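Local structure of allantoicase (Saccharomyces cerevisiae, 1O59) at residues A[46-60]-A[83-97]. The protein hydrolyses allantoate to (S)-ureidoglycolate and urea, a step of purine breakdown that supplies nitrogen when primary sources are limiting. Residues are numbered along the deposited sequence; the frame is centred on the assembly and turned at random.
Sequences VVSFSDEWFASAENL and WETRRHNEMEYDWVI
The D51 carboxylate takes the backbone N-H of R86, N to OD2 at 2.8 Å, while W53 N reaches the same oxygen from the opposite face of the carboxylate, closing an Asx turn. The guanidinium of R86 lies stacked on that carboxylate, planes 18° apart, and none of its N-H groups points at it; that salt bridge is long and of charges only. NH1 and NH2 instead grip D94 end-on, one to each oxygen. S50 OG sits between backbone N and carbonyl carbon (chi1 57°), which lets it donate to D94 OD1 and accept from W95 N at 3.0 Å. These bonds lie where strand 45-49 ends and strand 94-99 begins, an antiparallel pair at the edge of a five-stranded sheet in the first allantoicase repeat. The strands are joined by S50 N to W95 O and I97 N to S48 O, and a classic beta bulge sets V47 and S48 opposite I97. A second bulge sets F54 and A55 against E84, whose carboxylate is held by N120. Over the strand end, the indole of W95 lies flat against the backbone of F49 and S50, with S50 CB 3.6 Å from the centroid of its five-membered ring. With an alanine here, the F49-S50 main chain would probably lose its aromatic cover and S50 CB its CH-pi partner. Deeper in, L60 CD1 meets V96 CG1 tip to tip at 3.8 Å, and A57 CB covers one face of the W83 indole. At that ring's edge, W83 NE1 donates to D51 O at 2.8 Å, the acceptor 2° out of the indole plane.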
ATOM      1  N   VAL A  46       0.590 -12.160  -8.669  1.00 63.53           N
ATOM      2  CA  VAL A  46       1.690 -12.954  -9.156  1.00 63.22           C
ATOM      3  C   VAL A  46       1.321 -13.557 -10.503  1.00 62.22           C
ATOM      4  O   VAL A  46       0.390 -14.339 -10.620  1.00 62.89           O
ATOM      5  CB  VAL A  46       2.124 -14.041  -8.151  1.00 63.05           C
ATOM      6  CG1 VAL A  46       3.250 -14.860  -8.729  1.00 63.18           C
ATOM      7  CG2 VAL A  46       2.572 -13.391  -6.828  1.00 63.87           C
ATOM      8  N   VAL A  47       2.100 -13.181 -11.511  1.00 61.52           N
ATOM      9  CA  VAL A  47       1.931 -13.615 -12.884  1.00 60.40           C
ATOM     10  C   VAL A  47       2.656 -14.915 -13.103  1.00 59.33           C
ATOM     11  O   VAL A  47       2.127 -15.835 -13.729  1.00 58.77           O
ATOM     12  CB  VAL A  47       2.548 -12.601 -13.868  1.00 60.38           C
ATOM     13  CG1 VAL A  47       2.438 -13.110 -15.343  1.00 61.26           C
ATOM     14  CG2 VAL A  47       1.927 -11.228 -13.697  1.00 60.68           C
ATOM     15  N   SER A  48       3.893 -14.977 -12.626  1.00 58.15           N
ATOM     16  CA  SER A  48       4.713 -16.145 -12.854  1.00 57.58           C
ATOM     17  C   SER A  48       5.864 -16.252 -11.901  1.00 57.01           C
ATOM     18  O   SER A  48       6.132 -15.340 -11.152  1.00 56.44           O
ATOM     19  CB  SER A  48       5.264 -16.127 -14.276  1.00 58.06           C
ATOM     20  OG  SER A  48       5.710 -17.441 -14.634  1.00 58.88           O
ATOM     21  N   PHE A  49       6.563 -17.383 -11.949  1.00 57.47           N
ATOM     22  CA  PHE A  49       7.694 -17.599 -11.063  1.00 58.06           C
ATOM     23  C   PHE A  49       8.504 -18.733 -11.654  1.00 57.93           C
ATOM     24  O   PHE A  49       8.004 -19.523 -12.466  1.00 57.16           O
ATOM     25  CB  PHE A  49       7.218 -17.911  -9.616  1.00 58.97           C
ATOM     26  CG  PHE A  49       6.109 -18.933  -9.573  1.00 60.31           C
ATOM     27  CD1 PHE A  49       6.403 -20.300  -9.571  1.00 61.46           C
ATOM     28  CD2 PHE A  49       4.770 -18.537  -9.619  1.00 61.02           C
ATOM     29  CE1 PHE A  49       5.385 -21.247  -9.597  1.00 61.44           C
ATOM     30  CE2 PHE A  49       3.750 -19.484  -9.625  1.00 61.71           C
ATOM     31  CZ  PHE A  49       4.060 -20.847  -9.626  1.00 61.08           C
ATOM     32  N   SER A  50       9.771 -18.773 -11.258  1.00 57.94           N
ATOM     33  CA  SER A  50      10.695 -19.823 -11.658  1.00 57.97           C
ATOM     34  C   SER A  50      10.400 -21.131 -10.936  1.00 58.50           C
ATOM     35  O   SER A  50      10.553 -22.208 -11.485  1.00 58.65           O
ATOM     36  CB  SER A  50      12.138 -19.395 -11.316  1.00 57.95           C
ATOM     37  OG  SER A  50      12.287 -19.089  -9.939  1.00 55.73           O
ATOM     38  N   ASP A  51      10.037 -21.013  -9.670  1.00 59.32           N
ATOM     39  CA  ASP A  51       9.949 -22.135  -8.762  1.00 59.73           C
ATOM     40  C   ASP A  51       9.280 -21.636  -7.492  1.00 60.48           C
ATOM     41  O   ASP A  51       9.307 -20.465  -7.227  1.00 61.64           O
ATOM     42  CB  ASP A  51      11.324 -22.667  -8.401  1.00 59.15           C
ATOM     43  CG  ASP A  51      11.249 -23.965  -7.628  1.00 58.62           C
ATOM     44  OD1 ASP A  51      10.897 -24.995  -8.242  1.00 58.97           O
ATOM     45  OD2 ASP A  51      11.482 -24.057  -6.413  1.00 54.62           O
ATOM     46  N   GLU A  52       8.736 -22.562  -6.710  1.00 61.29           N
ATOM     47  CA  GLU A  52       7.822 -22.321  -5.595  1.00 61.46           C
ATOM     48  C   GLU A  52       7.858 -23.567  -4.687  1.00 60.75           C
ATOM     49  O   GLU A  52       6.910 -23.814  -3.942  1.00 62.30           O
ATOM     50  CB  GLU A  52       6.397 -22.262  -6.196  1.00 61.86           C
ATOM     51  CG  GLU A  52       5.608 -21.052  -5.848  1.00 63.38           C
ATOM     52  CD  GLU A  52       4.121 -21.164  -6.165  1.00 62.75           C
ATOM     53  OE1 GLU A  52       3.576 -22.246  -6.460  1.00 62.70           O
ATOM     54  OE2 GLU A  52       3.477 -20.122  -6.049  1.00 68.27           O
ATOM     55  N   TRP A  53       8.888 -24.388  -4.787  1.00 59.65           N
ATOM     56  CA  TRP A  53       8.807 -25.741  -4.297  1.00 59.43           C
ATOM     57  C   TRP A  53       8.325 -25.839  -2.843  1.00 59.83           C
ATOM     58  O   TRP A  53       7.438 -26.644  -2.534  1.00 60.23           O
ATOM     59  CB  TRP A  53      10.135 -26.508  -4.486  1.00 59.60           C
ATOM     60  CG  TRP A  53      10.027 -27.860  -3.896  1.00 59.46           C
ATOM     61  CD1 TRP A  53      10.304 -28.213  -2.604  1.00 60.55           C
ATOM     62  CD2 TRP A  53       9.519 -29.032  -4.525  1.00 60.05           C
ATOM     63  NE1 TRP A  53      10.011 -29.538  -2.396  1.00 61.26           N
ATOM     64  CE2 TRP A  53       9.529 -30.069  -3.561  1.00 59.19           C
ATOM     65  CE3 TRP A  53       9.067 -29.326  -5.820  1.00 61.70           C
ATOM     66  CZ2 TRP A  53       9.100 -31.371  -3.839  1.00 61.25           C
ATOM     67  CZ3 TRP A  53       8.645 -30.665  -6.109  1.00 61.41           C
ATOM     68  CH2 TRP A  53       8.659 -31.653  -5.116  1.00 60.81           C
ATOM     69  N   PHE A  54       8.903 -25.046  -1.954  1.00 59.80           N
ATOM     70  CA  PHE A  54       8.626 -25.183  -0.521  1.00 60.10           C
ATOM     71  C   PHE A  54       7.511 -24.281  -0.002  1.00 60.42           C
ATOM     72  O   PHE A  54       6.938 -24.563   1.056  1.00 60.37           O
ATOM     73  CB  PHE A  54       9.891 -24.965   0.298  1.00 59.99           C
ATOM     74  CG  PHE A  54      10.868 -26.105   0.203  1.00 60.00           C
ATOM     75  CD1 PHE A  54      10.576 -27.333   0.773  1.00 60.31           C
ATOM     76  CD2 PHE A  54      12.088 -25.947  -0.463  1.00 61.22           C
ATOM     77  CE1 PHE A  54      11.487 -28.401   0.689  1.00 62.11           C
ATOM     78  CE2 PHE A  54      12.988 -27.002  -0.570  1.00 62.15           C
ATOM     79  CZ  PHE A  54      12.691 -28.237   0.003  1.00 61.24           C
ATOM     80  N   ALA A  55       7.205 -23.210  -0.724  1.00 60.49           N
ATOM     81  CA  ALA A  55       6.274 -22.216  -0.228  1.00 61.22           C
ATOM     82  C   ALA A  55       5.950 -21.245  -1.343  1.00 62.03           C
ATOM     83  O   ALA A  55       6.849 -20.907  -2.105  1.00 62.72           O
ATOM     84  CB  ALA A  55       6.877 -21.487   0.958  1.00 61.43           C
ATOM     85  N   SER A  56       4.694 -20.799  -1.433  1.00 62.61           N
ATOM     86  CA  SER A  56       4.203 -20.078  -2.615  1.00 63.36           C
ATOM     87  C   SER A  56       4.705 -18.698  -2.699  1.00 63.19           C
ATOM     88  O   SER A  56       4.675 -17.984  -1.718  1.00 62.36           O
ATOM     89  CB  SER A  56       2.683 -19.915  -2.617  1.00 63.09           C
ATOM     90  OG  SER A  56       2.097 -21.125  -2.225  1.00 68.11           O
ATOM     91  N   ALA A  57       5.025 -18.311  -3.927  1.00 64.15           N
ATOM     92  CA  ALA A  57       5.332 -16.942  -4.307  1.00 64.46           C
ATOM     93  C   ALA A  57       4.243 -15.964  -3.914  1.00 65.02           C
ATOM     94  O   ALA A  57       4.501 -14.835  -3.570  1.00 64.85           O
ATOM     95  CB  ALA A  57       5.567 -16.888  -5.809  1.00 64.90           C
ATOM     96  N   GLU A  58       3.012 -16.416  -3.951  1.00 66.55           N
ATOM     97  CA  GLU A  58       1.857 -15.570  -3.632  1.00 67.95           C
ATOM     98  C   GLU A  58       1.894 -14.985  -2.228  1.00 66.30           C
ATOM     99  O   GLU A  58       1.258 -13.940  -1.973  1.00 66.69           O
ATOM    100  CB  GLU A  58       0.569 -16.382  -3.771  1.00 67.88           C
ATOM    101  CG  GLU A  58      -0.515 -15.632  -4.486  1.00 71.65           C
ATOM    102  CD  GLU A  58      -1.833 -16.374  -4.463  1.00 73.36           C
ATOM    103  OE1 GLU A  58      -1.819 -17.639  -4.711  1.00 81.13           O
ATOM    104  OE2 GLU A  58      -2.877 -15.684  -4.215  1.00 78.87           O
ATOM    105  N   ASN A  59       2.606 -15.662  -1.324  1.00 64.47           N
ATOM    106  CA  ASN A  59       2.752 -15.168   0.045  1.00 63.09           C
ATOM    107  C   ASN A  59       3.451 -13.822   0.128  1.00 62.12           C
ATOM    108  O   ASN A  59       3.158 -13.037   1.026  1.00 62.58           O
ATOM    109  CB  ASN A  59       3.468 -16.179   0.943  1.00 62.56           C
ATOM    110  CG  ASN A  59       2.652 -17.439   1.192  1.00 61.03           C
ATOM    111  OD1 ASN A  59       3.169 -18.551   1.074  1.00 62.09           O
ATOM    112  ND2 ASN A  59       1.386 -17.275   1.519  1.00 57.10           N
ATOM    113  N   LEU A  60       4.328 -13.537  -0.828  1.00 61.07           N
ATOM    114  CA  LEU A  60       5.169 -12.323  -0.797  1.00 59.96           C
ATOM    115  C   LEU A  60       4.399 -11.038  -0.705  1.00 59.39           C
ATOM    116  O   LEU A  60       4.906 -10.080  -0.122  1.00 58.89           O
ATOM    117  CB  LEU A  60       6.021 -12.227  -2.054  1.00 59.55           C
ATOM    118  CG  LEU A  60       7.051 -13.314  -2.291  1.00 60.24           C
ATOM    119  CD1 LEU A  60       7.606 -13.222  -3.693  1.00 60.91           C
ATOM    120  CD2 LEU A  60       8.175 -13.199  -1.297  1.00 61.56           C
ATOM    121  N   TRP A  83       7.762 -17.203   0.212  1.00 60.30           N
ATOM    122  CA  TRP A  83       8.182 -17.835  -1.024  1.00 59.85           C
ATOM    123  C   TRP A  83       9.491 -18.557  -0.750  1.00 59.45           C
ATOM    124  O   TRP A  83      10.431 -17.937  -0.244  1.00 59.48           O
ATOM    125  CB  TRP A  83       8.410 -16.768  -2.085  1.00 60.11           C
ATOM    126  CG  TRP A  83       8.925 -17.280  -3.387  1.00 59.10           C
ATOM    127  CD1 TRP A  83       8.531 -18.407  -4.025  1.00 59.70           C
ATOM    128  CD2 TRP A  83       9.908 -16.675  -4.204  1.00 58.81           C
ATOM    129  NE1 TRP A  83       9.207 -18.549  -5.203  1.00 59.59           N
ATOM    130  CE2 TRP A  83      10.062 -17.489  -5.349  1.00 60.93           C
ATOM    131  CE3 TRP A  83      10.687 -15.502  -4.100  1.00 60.83           C
ATOM    132  CZ2 TRP A  83      10.967 -17.172  -6.406  1.00 60.92           C
ATOM    133  CZ3 TRP A  83      11.589 -15.179  -5.151  1.00 60.12           C
ATOM    134  CH2 TRP A  83      11.720 -16.021  -6.281  1.00 60.18           C
ATOM    135  N   GLU A  84       9.542 -19.852  -1.021  1.00 58.09           N
ATOM    136  CA  GLU A  84      10.775 -20.571  -0.886  1.00 58.21           C
ATOM    137  C   GLU A  84      10.952 -21.609  -1.991  1.00 58.11           C
ATOM    138  O   GLU A  84      10.035 -22.395  -2.282  1.00 58.47           O
ATOM    139  CB  GLU A  84      10.900 -21.243   0.496  1.00 58.48           C
ATOM    140  CG  GLU A  84      12.264 -21.900   0.694  1.00 57.72           C
ATOM    141  CD  GLU A  84      12.347 -22.796   1.904  1.00 59.33           C
ATOM    142  OE1 GLU A  84      11.342 -22.886   2.651  1.00 61.24           O
ATOM    143  OE2 GLU A  84      13.441 -23.393   2.118  1.00 59.01           O
ATOM    144  N   THR A  85      12.141 -21.600  -2.596  1.00 57.09           N
ATOM    145  CA  THR A  85      12.424 -22.426  -3.765  1.00 56.58           C
ATOM    146  C   THR A  85      13.292 -23.599  -3.435  1.00 55.90           C
ATOM    147  O   THR A  85      13.871 -23.675  -2.370  1.00 55.69           O
ATOM    148  CB  THR A  85      13.112 -21.592  -4.862  1.00 56.90           C
ATOM    149  OG1 THR A  85      14.324 -20.974  -4.372  1.00 55.07           O
ATOM    150  CG2 THR A  85      12.148 -20.437  -5.309  1.00 57.05           C
ATOM    151  N   ARG A  86      13.351 -24.541  -4.360  1.00 55.33           N
ATOM    152  CA  ARG A  86      14.184 -25.721  -4.181  1.00 54.91           C
ATOM    153  C   ARG A  86      15.654 -25.320  -4.113  1.00 54.51           C
ATOM    154  O   ARG A  86      16.042 -24.223  -4.532  1.00 54.96           O
ATOM    155  CB  ARG A  86      13.954 -26.725  -5.314  1.00 54.78           C
ATOM    156  CG  ARG A  86      14.070 -26.138  -6.723  1.00 54.52           C
ATOM    157  CD  ARG A  86      15.467 -26.012  -7.319  1.00 54.38           C
ATOM    158  NE  ARG A  86      15.375 -25.098  -8.443  1.00 55.38           N
ATOM    159  CZ  ARG A  86      15.256 -23.787  -8.333  1.00 55.31           C
ATOM    160  NH1 ARG A  86      15.296 -23.181  -7.147  1.00 56.36           N
ATOM    161  NH2 ARG A  86      15.100 -23.071  -9.425  1.00 56.35           N
ATOM    162  N   ARG A  87      16.464 -26.218  -3.591  1.00 53.62           N
ATOM    163  CA  ARG A  87      17.879 -25.970  -3.484  1.00 53.32           C
ATOM    164  C   ARG A  87      18.624 -26.187  -4.806  1.00 53.36           C
ATOM    165  O   ARG A  87      18.153 -26.866  -5.735  1.00 52.62           O
ATOM    166  CB  ARG A  87      18.499 -26.920  -2.465  1.00 53.39           C
ATOM    167  CG  ARG A  87      17.953 -26.855  -1.061  1.00 53.08           C
ATOM    168  CD  ARG A  87      18.954 -27.504  -0.048  1.00 53.43           C
ATOM    169  NE  ARG A  87      18.434 -27.587   1.320  1.00 52.77           N
ATOM    170  CZ  ARG A  87      19.118 -28.055   2.343  1.00 51.09           C
ATOM    171  NH1 ARG A  87      20.384 -28.444   2.186  1.00 50.84           N
ATOM    172  NH2 ARG A  87      18.531 -28.128   3.526  1.00 50.05           N
ATOM    173  N   HIS A  88      19.837 -25.648  -4.831  1.00 53.28           N
ATOM    174  CA  HIS A  88      20.792 -25.923  -5.871  1.00 53.02           C
ATOM    175  C   HIS A  88      20.304 -25.481  -7.250  1.00 53.30           C
ATOM    176  O   HIS A  88      20.478 -26.209  -8.235  1.00 51.80           O
ATOM    177  CB  HIS A  88      21.145 -27.402  -5.834  1.00 52.96           C
ATOM    178  CG  HIS A  88      21.436 -27.903  -4.454  1.00 53.70           C
ATOM    179  ND1 HIS A  88      21.071 -29.160  -4.020  1.00 52.75           N
ATOM    180  CD2 HIS A  88      22.038 -27.301  -3.398  1.00 54.18           C
ATOM    181  CE1 HIS A  88      21.440 -29.310  -2.761  1.00 53.22           C
ATOM    182  NE2 HIS A  88      22.030 -28.200  -2.361  1.00 53.12           N
ATOM    183  N   ASN A  89      19.706 -24.288  -7.306  1.00 53.70           N
ATOM    184  CA  ASN A  89      19.320 -23.678  -8.586  1.00 55.37           C
ATOM    185  C   ASN A  89      20.533 -23.669  -9.541  1.00 56.14           C
ATOM    186  O   ASN A  89      21.630 -23.198  -9.163  1.00 56.91           O
ATOM    187  CB  ASN A  89      18.719 -22.265  -8.362  1.00 54.76           C
ATOM    188  CG  ASN A  89      18.149 -21.618  -9.637  1.00 54.29           C
ATOM    189  OD1 ASN A  89      18.231 -22.176 -10.734  1.00 52.40           O
ATOM    190  ND2 ASN A  89      17.562 -20.417  -9.483  1.00 53.70           N
ATOM    191  N   GLU A  90      20.352 -24.245 -10.738  1.00 56.78           N
ATOM    192  CA  GLU A  90      21.399 -24.245 -11.793  1.00 57.70           C
ATOM    193  C   GLU A  90      21.373 -22.959 -12.619  1.00 57.63           C
ATOM    194  O   GLU A  90      22.338 -22.643 -13.327  1.00 57.11           O
ATOM    195  CB  GLU A  90      21.260 -25.448 -12.732  1.00 58.61           C
ATOM    196  CG  GLU A  90      21.043 -26.753 -11.976  1.00 62.07           C
ATOM    197  CD  GLU A  90      21.678 -27.963 -12.619  1.00 65.98           C
ATOM    198  OE1 GLU A  90      21.594 -28.123 -13.874  1.00 67.10           O
ATOM    199  OE2 GLU A  90      22.264 -28.756 -11.838  1.00 69.39           O
HETATM  200  N   MSE A  91      20.278 -22.213 -12.517  1.00 57.39           N
HETATM  201  CA  MSE A  91      20.250 -20.880 -13.057  1.00 57.77           C
HETATM  202  C   MSE A  91      20.895 -19.910 -12.054  1.00 58.27           C
HETATM  203  O   MSE A  91      21.180 -20.279 -10.899  1.00 58.39           O
HETATM  204  CB  MSE A  91      18.825 -20.500 -13.457  1.00 57.83           C
HETATM  205  CG  MSE A  91      18.230 -21.461 -14.489  1.00 57.55           C
HETATM  206 SE   MSE A  91      19.277 -21.564 -16.155  0.50 57.69          SE
HETATM  207  CE  MSE A  91      18.328 -20.006 -17.079  1.00 64.30           C
ATOM    208  N   GLU A  92      21.183 -18.697 -12.527  1.00 58.53           N
ATOM    209  CA  GLU A  92      21.846 -17.666 -11.733  1.00 59.09           C
ATOM    210  C   GLU A  92      20.905 -17.158 -10.646  1.00 57.15           C
ATOM    211  O   GLU A  92      21.333 -16.702  -9.596  1.00 56.91           O
ATOM    212  CB  GLU A  92      22.254 -16.509 -12.653  1.00 59.60           C
ATOM    213  CG  GLU A  92      23.204 -15.481 -12.027  1.00 63.46           C
ATOM    214  CD  GLU A  92      23.234 -14.049 -12.679  1.00 63.61           C
ATOM    215  OE1 GLU A  92      22.380 -13.699 -13.564  1.00 65.71           O
ATOM    216  OE2 GLU A  92      24.148 -13.246 -12.260  1.00 68.42           O
ATOM    217  N   TYR A  93      19.613 -17.212 -10.915  1.00 55.71           N
ATOM    218  CA  TYR A  93      18.613 -16.672  -9.993  1.00 54.80           C
ATOM    219  C   TYR A  93      17.241 -17.312 -10.170  1.00 54.75           C
ATOM    220  O   TYR A  93      16.882 -17.776 -11.246  1.00 53.64           O
ATOM    221  CB  TYR A  93      18.495 -15.135 -10.128  1.00 54.37           C
ATOM    222  CG  TYR A  93      18.146 -14.678 -11.522  1.00 52.95           C
ATOM    223  CD1 TYR A  93      16.836 -14.660 -11.950  1.00 53.63           C
ATOM    224  CD2 TYR A  93      19.129 -14.324 -12.423  1.00 52.33           C
ATOM    225  CE1 TYR A  93      16.509 -14.281 -13.245  1.00 53.91           C
ATOM    226  CE2 TYR A  93      18.819 -13.944 -13.716  1.00 52.63           C
ATOM    227  CZ  TYR A  93      17.505 -13.922 -14.116  1.00 52.88           C
ATOM    228  OH  TYR A  93      17.177 -13.547 -15.387  1.00 53.10           O
ATOM    229  N   ASP A  94      16.507 -17.363  -9.064  1.00 55.62           N
ATOM    230  CA  ASP A  94      15.067 -17.571  -9.084  1.00 55.93           C
ATOM    231  C   ASP A  94      14.390 -16.214  -9.233  1.00 56.63           C
ATOM    232  O   ASP A  94      14.983 -15.179  -8.900  1.00 56.61           O
ATOM    233  CB  ASP A  94      14.581 -18.240  -7.788  1.00 55.99           C
ATOM    234  CG  ASP A  94      14.662 -19.747  -7.841  1.00 57.21           C
ATOM    235  OD1 ASP A  94      14.143 -20.328  -8.841  1.00 56.69           O
ATOM    236  OD2 ASP A  94      15.229 -20.414  -6.925  1.00 58.33           O
ATOM    237  N   TRP A  95      13.151 -16.235  -9.725  1.00 57.22           N
ATOM    238  CA  TRP A  95      12.421 -15.015  -9.992  1.00 57.98           C
ATOM    239  C   TRP A  95      10.896 -15.143  -9.860  1.00 58.92           C
ATOM    240  O   TRP A  95      10.320 -16.233  -9.927  1.00 59.95           O
ATOM    241  CB  TRP A  95      12.742 -14.497 -11.384  1.00 57.56           C
ATOM    242  CG  TRP A  95      12.544 -15.515 -12.411  1.00 56.58           C
ATOM    243  CD1 TRP A  95      13.484 -16.335 -12.913  1.00 56.01           C
ATOM    244  CD2 TRP A  95      11.321 -15.837 -13.089  1.00 56.72           C
ATOM    245  NE1 TRP A  95      12.923 -17.173 -13.845  1.00 55.95           N
ATOM    246  CE2 TRP A  95      11.594 -16.879 -13.968  1.00 56.28           C
ATOM    247  CE3 TRP A  95      10.016 -15.349 -13.031  1.00 57.32           C
ATOM    248  CZ2 TRP A  95      10.621 -17.440 -14.781  1.00 56.56           C
ATOM    249  CZ3 TRP A  95       9.059 -15.910 -13.836  1.00 56.39           C
ATOM    250  CH2 TRP A  95       9.364 -16.937 -14.698  1.00 56.18           C
ATOM    251  N   VAL A  96      10.266 -13.995  -9.671  1.00 59.44           N
ATOM    252  CA  VAL A  96       8.811 -13.892  -9.655  1.00 59.77           C
ATOM    253  C   VAL A  96       8.426 -12.603 -10.355  1.00 59.35           C
ATOM    254  O   VAL A  96       9.055 -11.546 -10.150  1.00 58.15           O
ATOM    255  CB  VAL A  96       8.230 -13.960  -8.198  1.00 59.87           C
ATOM    256  CG1 VAL A  96       8.975 -13.052  -7.264  1.00 62.16           C
ATOM    257  CG2 VAL A  96       6.774 -13.614  -8.176  1.00 60.70           C
ATOM    258  N   ILE A  97       7.408 -12.716 -11.194  1.00 59.15           N
ATOM    259  CA  ILE A  97       6.859 -11.589 -11.880  1.00 59.76           C
ATOM    260  C   ILE A  97       5.517 -11.188 -11.242  1.00 60.11           C
ATOM    261  O   ILE A  97       4.651 -12.033 -10.970  1.00 59.37           O
ATOM    262  CB  ILE A  97       6.701 -11.905 -13.375  1.00 59.59           C
ATOM    263  CG1 ILE A  97       8.072 -12.071 -14.038  1.00 60.25           C
ATOM    264  CG2 ILE A  97       5.974 -10.772 -14.066  1.00 61.23           C
ATOM    265  CD1 ILE A  97       8.036 -12.795 -15.373  1.00 59.99           C
TER